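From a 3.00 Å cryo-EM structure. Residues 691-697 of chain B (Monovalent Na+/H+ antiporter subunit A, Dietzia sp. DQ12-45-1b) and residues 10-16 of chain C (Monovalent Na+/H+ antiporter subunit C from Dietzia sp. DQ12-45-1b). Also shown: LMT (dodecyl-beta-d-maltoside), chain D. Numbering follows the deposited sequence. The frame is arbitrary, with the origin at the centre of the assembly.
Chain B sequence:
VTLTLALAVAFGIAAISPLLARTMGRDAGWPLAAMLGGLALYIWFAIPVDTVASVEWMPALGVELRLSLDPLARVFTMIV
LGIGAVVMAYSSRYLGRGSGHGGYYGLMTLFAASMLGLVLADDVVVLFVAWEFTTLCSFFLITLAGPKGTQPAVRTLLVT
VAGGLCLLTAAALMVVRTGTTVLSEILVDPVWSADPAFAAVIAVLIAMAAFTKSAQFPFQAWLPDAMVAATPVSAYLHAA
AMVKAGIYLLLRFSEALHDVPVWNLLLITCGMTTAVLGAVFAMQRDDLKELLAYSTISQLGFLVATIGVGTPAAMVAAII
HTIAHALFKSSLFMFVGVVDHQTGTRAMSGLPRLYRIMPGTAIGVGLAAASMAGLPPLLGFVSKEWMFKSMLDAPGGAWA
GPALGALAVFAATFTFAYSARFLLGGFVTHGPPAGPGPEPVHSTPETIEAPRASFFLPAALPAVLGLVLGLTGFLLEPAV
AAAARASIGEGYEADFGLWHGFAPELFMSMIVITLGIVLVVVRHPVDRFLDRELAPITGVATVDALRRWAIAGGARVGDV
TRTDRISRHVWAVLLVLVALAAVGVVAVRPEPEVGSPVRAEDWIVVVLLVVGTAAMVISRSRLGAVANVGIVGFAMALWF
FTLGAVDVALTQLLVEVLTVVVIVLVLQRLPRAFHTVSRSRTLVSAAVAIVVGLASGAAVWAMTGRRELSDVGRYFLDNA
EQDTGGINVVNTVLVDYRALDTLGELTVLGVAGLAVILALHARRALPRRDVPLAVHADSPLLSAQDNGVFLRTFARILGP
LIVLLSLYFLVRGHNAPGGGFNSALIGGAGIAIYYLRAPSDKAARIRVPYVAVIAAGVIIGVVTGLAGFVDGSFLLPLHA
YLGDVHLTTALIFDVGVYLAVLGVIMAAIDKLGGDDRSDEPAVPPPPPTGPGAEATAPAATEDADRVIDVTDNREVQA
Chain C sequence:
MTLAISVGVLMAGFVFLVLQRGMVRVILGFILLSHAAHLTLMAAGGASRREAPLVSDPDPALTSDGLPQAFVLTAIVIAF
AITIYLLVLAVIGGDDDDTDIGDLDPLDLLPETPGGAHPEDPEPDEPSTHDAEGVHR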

# COMPACT_ATOMS: atom_id res chain seq x y z
N VAL B 691 15.17 -3.57 -23.77
CA VAL B 691 14.72 -2.18 -23.85
C VAL B 691 15.02 -1.45 -22.54
O VAL B 691 15.57 -0.34 -22.55
CB VAL B 691 13.22 -2.11 -24.20
CG1 VAL B 691 12.69 -0.72 -23.93
CG2 VAL B 691 13.00 -2.51 -25.65
N VAL B 692 14.66 -2.06 -21.41
CA VAL B 692 14.91 -1.38 -20.13
C VAL B 692 16.41 -1.28 -19.86
O VAL B 692 16.86 -0.31 -19.24
CB VAL B 692 14.17 -2.10 -18.99
CG1 VAL B 692 14.41 -1.40 -17.68
CG2 VAL B 692 12.68 -2.14 -19.29
N GLY B 693 17.20 -2.23 -20.34
CA GLY B 693 18.64 -2.14 -20.17
C GLY B 693 19.24 -1.00 -20.97
O GLY B 693 20.06 -0.24 -20.46
N LEU B 694 18.84 -0.87 -22.24
CA LEU B 694 19.28 0.27 -23.03
C LEU B 694 18.84 1.58 -22.40
O LEU B 694 19.60 2.56 -22.38
CB LEU B 694 18.74 0.16 -24.46
CG LEU B 694 19.19 -1.04 -25.29
CD1 LEU B 694 18.73 -0.90 -26.73
CD2 LEU B 694 20.69 -1.20 -25.22
N ALA B 695 17.63 1.61 -21.85
CA ALA B 695 17.13 2.83 -21.22
C ALA B 695 17.98 3.21 -20.01
O ALA B 695 18.41 4.36 -19.88
CB ALA B 695 15.67 2.64 -20.81
N SER B 696 18.24 2.25 -19.12
CA SER B 696 19.03 2.55 -17.94
C SER B 696 20.47 2.89 -18.30
O SER B 696 21.08 3.76 -17.67
CB SER B 696 18.99 1.36 -16.97
OG SER B 696 19.50 1.73 -15.70
N GLY B 697 21.02 2.23 -19.32
CA GLY B 697 22.36 2.57 -19.76
C GLY B 697 22.45 3.99 -20.29
O GLY B 697 23.37 4.73 -19.95
N LEU C 10 23.21 -5.09 -16.17
CA LEU C 10 22.62 -5.55 -14.91
C LEU C 10 21.12 -5.30 -14.88
O LEU C 10 20.36 -6.13 -14.38
CB LEU C 10 23.31 -4.86 -13.73
CG LEU C 10 24.72 -5.34 -13.42
CD1 LEU C 10 25.33 -4.50 -12.32
CD2 LEU C 10 24.71 -6.80 -13.04
N MET C 11 20.67 -4.16 -15.41
CA MET C 11 19.24 -3.88 -15.44
C MET C 11 18.51 -4.83 -16.37
O MET C 11 17.39 -5.26 -16.06
CB MET C 11 19.00 -2.43 -15.85
CG MET C 11 19.26 -1.42 -14.74
SD MET C 11 18.10 -1.58 -13.38
CE MET C 11 16.55 -1.52 -14.27
N ALA C 12 19.11 -5.17 -17.51
CA ALA C 12 18.51 -6.15 -18.39
C ALA C 12 18.42 -7.51 -17.72
O ALA C 12 17.40 -8.20 -17.82
CB ALA C 12 19.29 -6.24 -19.70
N GLY C 13 19.49 -7.92 -17.03
CA GLY C 13 19.46 -9.17 -16.30
C GLY C 13 18.37 -9.19 -15.24
O GLY C 13 17.67 -10.19 -15.06
N PHE C 14 18.21 -8.07 -14.52
CA PHE C 14 17.15 -7.98 -13.52
C PHE C 14 15.78 -8.10 -14.17
O PHE C 14 14.93 -8.87 -13.70
CB PHE C 14 17.25 -6.67 -12.75
CG PHE C 14 15.91 -6.12 -12.34
CD1 PHE C 14 15.17 -6.73 -11.33
CD2 PHE C 14 15.39 -5.01 -12.96
CE1 PHE C 14 13.95 -6.23 -10.96
CE2 PHE C 14 14.16 -4.50 -12.59
CZ PHE C 14 13.44 -5.12 -11.59
N VAL C 15 15.53 -7.32 -15.22
CA VAL C 15 14.21 -7.33 -15.85
C VAL C 15 13.89 -8.71 -16.39
O VAL C 15 12.74 -9.15 -16.35
CB VAL C 15 14.14 -6.25 -16.94
CG1 VAL C 15 12.84 -6.37 -17.71
CG2 VAL C 15 14.24 -4.87 -16.33
N PHE C 16 14.90 -9.43 -16.88
CA PHE C 16 14.66 -10.78 -17.37
C PHE C 16 14.36 -11.73 -16.22
O PHE C 16 13.35 -12.45 -16.24
CB PHE C 16 15.85 -11.28 -18.18
CG PHE C 16 15.65 -12.65 -18.75
CD1 PHE C 16 14.99 -12.83 -19.95
CD2 PHE C 16 16.13 -13.76 -18.08
CE1 PHE C 16 14.81 -14.09 -20.47
CE2 PHE C 16 15.94 -15.03 -18.59
CZ PHE C 16 15.28 -15.19 -19.79
C1 LMT D . 24.89 5.91 -24.90
C2 LMT D . 25.15 4.68 -24.09
C3 LMT D . 24.14 3.59 -24.20
C4 LMT D . 24.51 2.53 -23.20
C5 LMT D . 24.10 1.19 -23.71
C6 LMT D . 23.90 0.20 -22.61
C7 LMT D . 23.95 -1.19 -23.17
C8 LMT D . 23.01 -2.05 -22.40
C9 LMT D . 22.80 -3.40 -23.01
C10 LMT D . 21.42 -3.85 -22.63
C11 LMT D . 21.28 -5.33 -22.70
C12 LMT D . 21.66 -5.86 -24.04

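The two stretches are single helical segments, one from each subunit, that run roughly antiparallel at 148° and approach to 7.5 Å between axes. Each keeps its own i to i+4 backbone hydrogen bonds, such as C:Val15 N to C:Met11 O at 2.9 Å, so the main-chain polar groups joined in this way are satisfied within their helix. No hydrogen bond crosses between the stretches, and the contact, which buries 226 Å² in total, rests on apolar packing and close backbone approach.

Along chain C, C:Leu10 makes no contact, its end leading away from chain B. C:Met11 follows with its CA-to-CB bond toward chain B and touches three residues there. Its CB lies 4.3 Å from the CA of B:Gly693, its CG 3.3 Å from the OG of B:Ser696, and its CE 4.0 Å from CG1 of B:Val692. All three chi angles are in the m well, folding the flexible thioether chain so that its terminal methyl packs against the valine. The contact with the serine hydroxyl is a close van der Waals approach to an aliphatic carbon.

At C:Ala12 the backbones come nearest, with its CA 4.4 Å from the CA of B:Gly693 and its N 4.1 Å from that same glycine CA. The absence of a side chain on the glycine permits this proximity: an ideal CB there would sit 2.9 Å from the CB of C:Ala12, a clash. The alanine CB also lies 3.7 Å from C11 of the LMT alkyl chain, which likewise passes B:Gly693, its C10 4.0 Å from the glycine C.

C:Gly13 and C:Phe14 make no contact. One turn beyond C:Met11, C:Val15 again points toward chain B, and its CG2 meets CG1 of B:Val692 at 3.7 Å, so that one valine methyl packs against both chain C side chains. C:Phe16 is out of reach.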